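Local coordinates for regulatory protein BLAR1 (Bacillus licheniformis, PDB 1NRF), which serves as the extracellular sensor domain of a membrane receptor that probably detects beta-lactam antibiotics by serine acylation and signals their presence to the cytoplasm, at residues V230-E235 and A244-S249; K133-G138 and F173-S178; V38-N43 and E160-L165. All blocks are in the same frame, centred on the assembly; numbering follows the deposited sequence.

Interaction 1: V230-E235 and A244-S249; sequences VHIQGE and AEIALS
Val230 and Ala247 meet where the C-terminal helix 239-253 lies against strand 225-234, as in the penicillin-binding protein and serine beta-lactamase fold, with Val230 CG2 3.3 Å from Ala247 CB. This methyl stands anti to the carbonyl carbon of Val230, which turns it to the alanine, while CG1 faces along the strand toward Ile246 and comes within 4.5 Å of its CG2. One step further along the same side of the strand, Ile232 CG2 reaches Ile246 CD1 at 3.7 Å, branch methyl against chain end, the two side chains passing at a slant. The segment axes approach to 8.5 Å, with strand and helix running at 131° to each other. In the next shell, Ala243 of the same helix lies on both Val230 and Ile232, Phe28 of helix 25-29 packs on Ile232 and Ile246, and Phe215 of the adjacent strand 211-220 meets Ala247. His231 alternates to the other face of the sheet, where its ring stacks with Phe59. The contact between the segments is wholly apolar, made mostly by buried methyl groups, so what they add is burial and fit of shape rather than directed bonds.

Interaction 2: K133-G138 and F173-S178; sequences KSIHYG and FDFKQS
Ile135 carries CG1 between its backbone N and its carbonyl carbon (chi1 63°), an arrangement that sets CG2 over the ring of Phe173 and sends the CD1 end away from it. Phe173 in turn has CG anti to its carbonyl carbon (chi1 -73°), and the two side chains cross at about a right angle. The result is a CH-pi contact: Ile135 CG2 sits 3.8 Å from the centroid of the Phe173 ring, 13° off the ring normal. Beside it, Ile135 CB is 3.6 Å from Phe173 CZ. Ile135 CG2 also meets a second aromatic group in another manner, at the edge of the Phe175 ring and near its plane, 4.0 Å from Phe175 CZ. One face of that ring also receives Phe173 O, 4.0 Å above its centre. Around this trio, Phe68 and Leu71 of helix 66-76 pack on Ile135 and Phe175 respectively, while Ile164 meets Phe173. Ile135 stands where helix 125-134 ends, in a Schellman motif with His136 at positive phi as the C-prime residue, His136 N bonded to Lys133 O and Tyr137 N to Leu132 O.

Interaction 3: V38-N43 and E160-L165; sequences VLFNSN and EQVNIL
A buried helix-on-sheet contact joins helix 158-170 to strand 33-41 in the penicillin-binding fold shared with the serine beta-lactamases, where helices cover both faces of a mainly antiparallel sheet. Within 160-165, Val162 makes the contact, and its two methyls divide the work. CG2 reaches Val38, lying 3.8 Å from Val38 CG1, and the two valines approach obliquely. CG1 goes to the next residue on the same side of the strand, Phe40. Leu39, between them, points to the other face and packs on Ile256. With CG1 anti to the backbone N of Val162 (chi1 165°), the two methyls reach Val38 and Phe40, two positions apart on the strand. Val162 also touches Phe227 and Ala229 of strand 225-234, which is hydrogen-bonded through its backbone to strand 33-41, so a single valine bridges two neighbouring strands. Pro158 and Leu159 of the same helix also touch Val38. One turn beyond Val162, Lys166 touches Phe40, whose ring leads away from the 160-165 segment and meets Tyr47 with the planes at about 45°. Accordingly, it is the root of the phenylalanine that makes the nearest touch, Phe40 CB lying 3.6 Å from Val162 CG1.

How the interactions relate
Followed from the N terminus, the chain opens interaction 3 at strand 33-41 and closes it at helix 158-170, spanning 116 intervening residues. Interaction 2 opens inside that span, at the end of helix 125-134, and closes beyond it at 173-178, so the two cross. They also touch, through Ile164 CD1 against Ile135 O at 3.3 Å, which makes helix 158-170 the shared element between the sheet and the helical region. Interaction 1 follows in series and closes a short connection of eight residues near the C terminus. Its strand neighbours 33-41. Interactions 1 and 3 place helices on opposite faces of the sheet, while interaction 2 ties together the helical region next to helix 158-170.

Interaction 1: V230-E235 and A244-S249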
loop_
_atom_site.group_PDB
_atom_site.type_symbol
_atom_site.label_atom_id
_atom_site.label_comp_id
_atom_site.label_asym_id
_atom_site.label_seq_id
_atom_site.Cartn_x
_atom_site.Cartn_y
_atom_site.Cartn_z
ATOM N N VAL A 230 -7.027 1.786 4.543
ATOM C CA VAL A 230 -7.672 1.162 5.677
ATOM C C VAL A 230 -6.605 0.424 6.469
ATOM O O VAL A 230 -5.779 -0.282 5.886
ATOM C CB VAL A 230 -8.734 0.126 5.231
ATOM C CG1 VAL A 230 -9.107 -0.774 6.391
ATOM C CG2 VAL A 230 -9.973 0.832 4.715
ATOM N N HIS A 231 -6.596 0.608 7.788
ATOM C CA HIS A 231 -5.654 -0.120 8.619
ATOM C C HIS A 231 -6.444 -0.781 9.724
ATOM O O HIS A 231 -7.265 -0.130 10.371
ATOM C CB HIS A 231 -4.584 0.788 9.217
ATOM C CG HIS A 231 -3.634 0.063 10.123
ATOM N ND1 HIS A 231 -3.921 -0.203 11.447
ATOM C CD2 HIS A 231 -2.445 -0.531 9.871
ATOM C CE1 HIS A 231 -2.952 -0.931 11.967
ATOM N NE2 HIS A 231 -2.045 -1.145 11.031
ATOM N N ILE A 232 -6.192 -2.070 9.940
ATOM C CA ILE A 232 -6.913 -2.829 10.957
ATOM C C ILE A 232 -6.043 -3.602 11.947
ATOM O O ILE A 232 -4.833 -3.777 11.761
ATOM C CB ILE A 232 -7.865 -3.854 10.307
ATOM C CG1 ILE A 232 -7.051 -4.910 9.555
ATOM C CG2 ILE A 232 -8.830 -3.155 9.362
ATOM C CD1 ILE A 232 -7.880 -6.081 9.037
ATOM N N GLN A 233 -6.689 -4.076 13.004
ATOM C CA GLN A 233 -6.034 -4.854 14.048
ATOM C C GLN A 233 -7.108 -5.764 14.627
ATOM O O GLN A 233 -8.156 -5.286 15.070
ATOM C CB GLN A 233 -5.493 -3.939 15.157
ATOM C CG GLN A 233 -4.755 -2.711 14.660
ATOM C CD GLN A 233 -4.269 -1.819 15.789
ATOM O OE1 GLN A 233 -3.831 -0.690 15.558
ATOM N NE2 GLN A 233 -4.342 -2.321 17.017
ATOM N N GLY A 234 -6.855 -7.067 14.617
ATOM C CA GLY A 234 -7.827 -8.005 15.148
ATOM C C GLY A 234 -7.243 -9.396 15.237
ATOM O O GLY A 234 -6.028 -9.567 15.135
ATOM N N GLU A 235 -8.101 -10.396 15.416
ATOM C CA GLU A 235 -7.630 -11.771 15.514
ATOM C C GLU A 235 -7.656 -12.523 14.180
ATOM O O GLU A 235 -7.457 -13.737 14.146
ATOM C CB GLU A 235 -8.454 -12.533 16.547
ATOM C CG GLU A 235 -9.940 -12.567 16.262
ATOM C CD GLU A 235 -10.645 -13.652 17.056
ATOM O OE1 GLU A 235 -10.287 -14.839 16.879
ATOM O OE2 GLU A 235 -11.550 -13.320 17.856
ATOM N N ALA A 244 -8.903 -5.440 3.134
ATOM C CA ALA A 244 -9.310 -5.147 1.769
ATOM C C ALA A 244 -10.826 -5.275 1.701
ATOM O O ALA A 244 -11.516 -4.390 1.183
ATOM C CB ALA A 244 -8.654 -6.114 0.803
ATOM N N GLU A 245 -11.337 -6.380 2.238
ATOM C CA GLU A 245 -12.771 -6.621 2.261
ATOM C C GLU A 245 -13.506 -5.479 2.952
ATOM O O GLU A 245 -14.539 -5.027 2.468
ATOM C CB GLU A 245 -13.090 -7.951 2.955
ATOM C CG GLU A 245 -12.743 -9.178 2.117
ATOM C CD GLU A 245 -13.812 -10.272 2.197
ATOM O OE1 GLU A 245 -15.001 -9.965 1.935
ATOM O OE2 GLU A 245 -13.467 -11.438 2.510
ATOM N N ILE A 246 -12.976 -5.010 4.076
ATOM C CA ILE A 246 -13.588 -3.906 4.805
ATOM C C ILE A 246 -13.616 -2.643 3.936
ATOM O O ILE A 246 -14.673 -2.043 3.722
ATOM C CB ILE A 246 -12.814 -3.602 6.098
ATOM C CG1 ILE A 246 -12.958 -4.770 7.071
ATOM C CG2 ILE A 246 -13.316 -2.308 6.717
ATOM C CD1 ILE A 246 -12.100 -4.655 8.331
ATOM N N ALA A 247 -12.453 -2.243 3.434
ATOM C CA ALA A 247 -12.365 -1.057 2.584
ATOM C C ALA A 247 -13.353 -1.151 1.430
ATOM O O ALA A 247 -14.015 -0.177 1.085
ATOM C CB ALA A 247 -10.950 -0.909 2.026
ATOM N N LEU A 248 -13.428 -2.336 0.839
ATOM C CA LEU A 248 -14.299 -2.604 -0.299
ATOM C C LEU A 248 -15.794 -2.515 0.016
ATOM O O LEU A 248 -16.570 -2.037 -0.803
ATOM C CB LEU A 248 -13.956 -3.979 -0.883
ATOM C CG LEU A 248 -13.298 -4.008 -2.267
ATOM C CD1 LEU A 248 -12.471 -2.764 -2.526
ATOM C CD2 LEU A 248 -12.451 -5.263 -2.362
ATOM N N SER A 249 -16.198 -2.969 1.195
ATOM C CA SER A 249 -17.599 -2.895 1.566
ATOM C C SER A 249 -17.925 -1.425 1.775
ATOM O O SER A 249 -18.963 -0.940 1.330
ATOM C CB SER A 249 -17.870 -3.680 2.849
ATOM O OG SER A 249 -17.278 -3.055 3.972
#

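Interaction 2: K133-G138 and F173-S178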
loop_
_atom_site.group_PDB
_atom_site.type_symbol
_atom_site.label_atom_id
_atom_site.label_comp_id
_atom_site.label_asym_id
_atom_site.label_seq_id
_atom_site.Cartn_x
_atom_site.Cartn_y
_atom_site.Cartn_z
ATOM N N LYS A 133 13.778 9.670 2.318
ATOM C CA LYS A 133 13.828 11.099 2.568
ATOM C C LYS A 133 13.363 11.849 1.328
ATOM O O LYS A 133 12.627 12.831 1.438
ATOM C CB LYS A 133 15.239 11.544 2.948
ATOM C CG LYS A 133 15.631 11.199 4.369
ATOM C CD LYS A 133 17.032 11.702 4.694
ATOM C CE LYS A 133 17.430 11.323 6.120
ATOM N NZ LYS A 133 18.783 11.839 6.503
ATOM N N SER A 134 13.767 11.378 0.146
ATOM C CA SER A 134 13.377 12.053 -1.082
ATOM C C SER A 134 11.858 12.105 -1.281
ATOM O O SER A 134 11.348 13.027 -1.902
ATOM C CB SER A 134 14.077 11.422 -2.312
ATOM O OG SER A 134 13.607 10.117 -2.630
ATOM N N ILE A 135 11.127 11.129 -0.758
ATOM C CA ILE A 135 9.673 11.149 -0.912
ATOM C C ILE A 135 8.976 11.337 0.432
ATOM O O ILE A 135 7.747 11.234 0.521
ATOM C CB ILE A 135 9.138 9.850 -1.567
ATOM C CG1 ILE A 135 9.433 8.649 -0.666
ATOM C CG2 ILE A 135 9.740 9.681 -2.956
ATOM C CD1 ILE A 135 8.796 7.352 -1.137
ATOM N N HIS A 136 9.771 11.630 1.461
ATOM C CA HIS A 136 9.281 11.808 2.828
ATOM C C HIS A 136 8.190 10.787 3.180
ATOM O O HIS A 136 7.022 11.126 3.384
ATOM C CB HIS A 136 8.776 13.246 3.049
ATOM C CG HIS A 136 8.654 13.625 4.496
ATOM N ND1 HIS A 136 8.939 14.891 4.963
ATOM C CD2 HIS A 136 8.293 12.896 5.582
ATOM C CE1 HIS A 136 8.763 14.925 6.272
ATOM N NE2 HIS A 136 8.371 13.728 6.673
ATOM N N TYR A 137 8.603 9.527 3.257
ATOM C CA TYR A 137 7.705 8.430 3.571
ATOM C C TYR A 137 7.600 8.173 5.076
ATOM O O TYR A 137 8.534 7.673 5.706
ATOM C CB TYR A 137 8.177 7.170 2.845
ATOM C CG TYR A 137 7.200 6.013 2.894
ATOM C CD1 TYR A 137 6.988 5.291 4.074
ATOM C CD2 TYR A 137 6.519 5.610 1.749
ATOM C CE1 TYR A 137 6.128 4.200 4.101
ATOM C CE2 TYR A 137 5.659 4.516 1.769
ATOM C CZ TYR A 137 5.471 3.819 2.946
ATOM O OH TYR A 137 4.627 2.742 2.958
ATOM N N GLY A 138 6.449 8.520 5.638
ATOM C CA GLY A 138 6.213 8.314 7.055
ATOM C C GLY A 138 7.279 8.923 7.936
ATOM O O GLY A 138 7.742 10.023 7.685
ATOM N N PHE A 173 6.412 13.753 -7.474
ATOM C CA PHE A 173 7.781 13.372 -7.140
ATOM C C PHE A 173 8.648 13.400 -8.395
ATOM O O PHE A 173 9.849 13.134 -8.347
ATOM C CB PHE A 173 7.797 11.974 -6.521
ATOM C CG PHE A 173 7.250 11.930 -5.126
ATOM C CD1 PHE A 173 6.591 10.800 -4.658
ATOM C CD2 PHE A 173 7.427 13.012 -4.263
ATOM C CE1 PHE A 173 6.119 10.746 -3.346
ATOM C CE2 PHE A 173 6.960 12.970 -2.955
ATOM C CZ PHE A 173 6.305 11.834 -2.492
ATOM N N ASP A 174 8.014 13.711 -9.521
ATOM C CA ASP A 174 8.686 13.815 -10.809
ATOM C C ASP A 174 9.646 12.676 -11.151
ATOM O O ASP A 174 10.857 12.880 -11.276
ATOM C CB ASP A 174 9.419 15.155 -10.881
ATOM C CG ASP A 174 10.008 15.422 -12.242
ATOM O OD1 ASP A 174 9.358 15.076 -13.253
ATOM O OD2 ASP A 174 11.118 15.987 -12.303
ATOM N N PHE A 175 9.099 11.473 -11.289
ATOM C CA PHE A 175 9.886 10.304 -11.655
ATOM C C PHE A 175 9.607 10.074 -13.133
ATOM O O PHE A 175 8.667 10.642 -13.677
ATOM C CB PHE A 175 9.449 9.077 -10.846
ATOM C CG PHE A 175 9.902 9.098 -9.408
ATOM C CD1 PHE A 175 11.251 9.232 -9.095
ATOM C CD2 PHE A 175 8.978 8.983 -8.368
ATOM C CE1 PHE A 175 11.679 9.252 -7.769
ATOM C CE2 PHE A 175 9.390 9.002 -7.044
ATOM C CZ PHE A 175 10.749 9.138 -6.740
ATOM N N LYS A 176 10.416 9.252 -13.791
ATOM C CA LYS A 176 10.183 8.994 -15.206
ATOM C C LYS A 176 8.732 8.527 -15.373
ATOM O O LYS A 176 8.276 7.597 -14.696
ATOM C CB LYS A 176 11.174 7.945 -15.736
ATOM C CG LYS A 176 12.622 8.448 -15.807
ATOM C CD LYS A 176 13.596 7.377 -16.315
ATOM C CE LYS A 176 13.801 6.251 -15.297
ATOM N NZ LYS A 176 14.629 5.104 -15.815
ATOM N N GLN A 177 8.005 9.210 -16.253
ATOM C CA GLN A 177 6.605 8.908 -16.522
ATOM C C GLN A 177 6.385 7.410 -16.741
ATOM O O GLN A 177 5.382 6.843 -16.302
ATOM C CB GLN A 177 6.154 9.700 -17.747
ATOM C CG GLN A 177 4.834 9.263 -18.336
ATOM C CD GLN A 177 4.729 9.603 -19.813
ATOM O OE1 GLN A 177 4.624 10.774 -20.191
ATOM N NE2 GLN A 177 4.772 8.573 -20.661
ATOM N N SER A 178 7.347 6.779 -17.405
ATOM C CA SER A 178 7.294 5.354 -17.702
ATOM C C SER A 178 7.237 4.434 -16.480
ATOM O O SER A 178 6.499 3.450 -16.472
ATOM C CB SER A 178 8.501 4.967 -18.561
ATOM O OG SER A 178 8.547 3.568 -18.789
#

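Interaction 3: V38-N43 and E160-L165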
loop_
_atom_site.group_PDB
_atom_site.type_symbol
_atom_site.label_atom_id
_atom_site.label_comp_id
_atom_site.label_asym_id
_atom_site.label_seq_id
_atom_site.Cartn_x
_atom_site.Cartn_y
_atom_site.Cartn_z
ATOM N N VAL A 38 -9.561 6.059 5.667
ATOM C CA VAL A 38 -9.338 7.380 5.116
ATOM C C VAL A 38 -9.659 7.340 3.628
ATOM O O VAL A 38 -9.120 6.512 2.889
ATOM C CB VAL A 38 -7.874 7.844 5.260
ATOM C CG1 VAL A 38 -7.732 9.256 4.729
ATOM C CG2 VAL A 38 -7.434 7.787 6.713
ATOM N N LEU A 39 -10.563 8.213 3.198
ATOM C CA LEU A 39 -10.911 8.321 1.786
ATOM C C LEU A 39 -10.699 9.778 1.366
ATOM O O LEU A 39 -11.007 10.696 2.130
ATOM C CB LEU A 39 -12.361 7.933 1.565
ATOM C CG LEU A 39 -12.899 8.215 0.162
ATOM C CD1 LEU A 39 -12.447 7.118 -0.798
ATOM C CD2 LEU A 39 -14.417 8.283 0.217
ATOM N N PHE A 40 -10.162 9.996 0.168
ATOM C CA PHE A 40 -9.936 11.354 -0.317
ATOM C C PHE A 40 -10.537 11.620 -1.692
ATOM O O PHE A 40 -10.165 10.978 -2.680
ATOM C CB PHE A 40 -8.438 11.677 -0.348
ATOM C CG PHE A 40 -8.127 13.082 -0.814
ATOM C CD1 PHE A 40 -7.570 13.310 -2.079
ATOM C CD2 PHE A 40 -8.410 14.178 0.001
ATOM C CE1 PHE A 40 -7.303 14.610 -2.521
ATOM C CE2 PHE A 40 -8.149 15.478 -0.431
ATOM C CZ PHE A 40 -7.592 15.695 -1.700
ATOM N N ASN A 41 -11.466 12.577 -1.738
ATOM C CA ASN A 41 -12.135 12.980 -2.974
ATOM C C ASN A 41 -11.339 14.135 -3.594
ATOM O O ASN A 41 -11.352 15.252 -3.081
ATOM C CB ASN A 41 -13.566 13.435 -2.669
ATOM C CG ASN A 41 -14.401 13.638 -3.924
ATOM O OD1 ASN A 41 -13.911 14.144 -4.936
ATOM N ND2 ASN A 41 -15.676 13.257 -3.857
ATOM N N SER A 42 -10.656 13.858 -4.698
ATOM C CA SER A 42 -9.827 14.855 -5.373
ATOM C C SER A 42 -10.580 16.109 -5.787
ATOM O O SER A 42 -10.157 17.226 -5.480
ATOM C CB SER A 42 -9.157 14.242 -6.607
ATOM O OG SER A 42 -8.348 13.133 -6.255
ATOM N N ASN A 43 -11.687 15.918 -6.496
ATOM C CA ASN A 43 -12.504 17.034 -6.961
ATOM C C ASN A 43 -13.072 17.859 -5.818
ATOM O O ASN A 43 -13.055 19.084 -5.859
ATOM C CB ASN A 43 -13.665 16.531 -7.824
ATOM C CG ASN A 43 -13.204 15.940 -9.132
ATOM O OD1 ASN A 43 -12.048 16.098 -9.520
ATOM N ND2 ASN A 43 -14.112 15.262 -9.831
ATOM N N GLU A 160 -1.295 9.433 5.953
ATOM C CA GLU A 160 -0.065 9.686 5.212
ATOM C C GLU A 160 -0.037 8.826 3.947
ATOM O O GLU A 160 0.393 9.275 2.886
ATOM C CB GLU A 160 1.150 9.386 6.085
ATOM C CG GLU A 160 1.567 10.536 6.997
ATOM C CD GLU A 160 2.670 10.145 7.989
ATOM O OE1 GLU A 160 3.300 11.056 8.557
ATOM O OE2 GLU A 160 2.905 8.936 8.216
ATOM N N GLN A 161 -0.503 7.592 4.062
ATOM C CA GLN A 161 -0.551 6.689 2.917
ATOM C C GLN A 161 -1.342 7.340 1.768
ATOM O O GLN A 161 -0.859 7.405 0.635
ATOM C CB GLN A 161 -1.221 5.362 3.311
ATOM C CG GLN A 161 -0.431 4.472 4.265
ATOM C CD GLN A 161 0.492 3.487 3.545
ATOM O OE1 GLN A 161 0.811 2.420 4.074
ATOM N NE2 GLN A 161 0.929 3.850 2.344
ATOM N N VAL A 162 -2.552 7.819 2.067
ATOM C CA VAL A 162 -3.407 8.467 1.066
ATOM C C VAL A 162 -2.717 9.665 0.422
ATOM O O VAL A 162 -2.686 9.782 -0.807
ATOM C CB VAL A 162 -4.775 8.945 1.683
ATOM C CG1 VAL A 162 -5.465 9.931 0.743
ATOM C CG2 VAL A 162 -5.701 7.736 1.944
ATOM N N ASN A 163 -2.140 10.544 1.238
ATOM C CA ASN A 163 -1.486 11.727 0.690
ATOM C C ASN A 163 -0.313 11.400 -0.222
ATOM O O ASN A 163 -0.158 12.027 -1.271
ATOM C CB ASN A 163 -1.033 12.683 1.808
ATOM C CG ASN A 163 -2.205 13.285 2.579
ATOM O OD1 ASN A 163 -3.293 13.468 2.037
ATOM N ND2 ASN A 163 -1.980 13.604 3.841
ATOM N N ILE A 164 0.510 10.420 0.157
ATOM C CA ILE A 164 1.658 10.079 -0.680
ATOM C C ILE A 164 1.227 9.249 -1.895
ATOM O O ILE A 164 1.849 9.327 -2.952
ATOM C CB ILE A 164 2.796 9.368 0.152
ATOM C CG1 ILE A 164 4.131 9.513 -0.587
ATOM C CG2 ILE A 164 2.462 7.894 0.413
ATOM C CD1 ILE A 164 5.345 9.020 0.213
ATOM N N LEU A 165 0.153 8.474 -1.753
ATOM C CA LEU A 165 -0.355 7.701 -2.884
ATOM C C LEU A 165 -0.802 8.674 -3.984
ATOM O O LEU A 165 -0.654 8.374 -5.168
ATOM C CB LEU A 165 -1.534 6.820 -2.468
ATOM C CG LEU A 165 -1.265 5.350 -2.128
ATOM C CD1 LEU A 165 -2.500 4.724 -1.496
ATOM C CD2 LEU A 165 -0.880 4.595 -3.387
#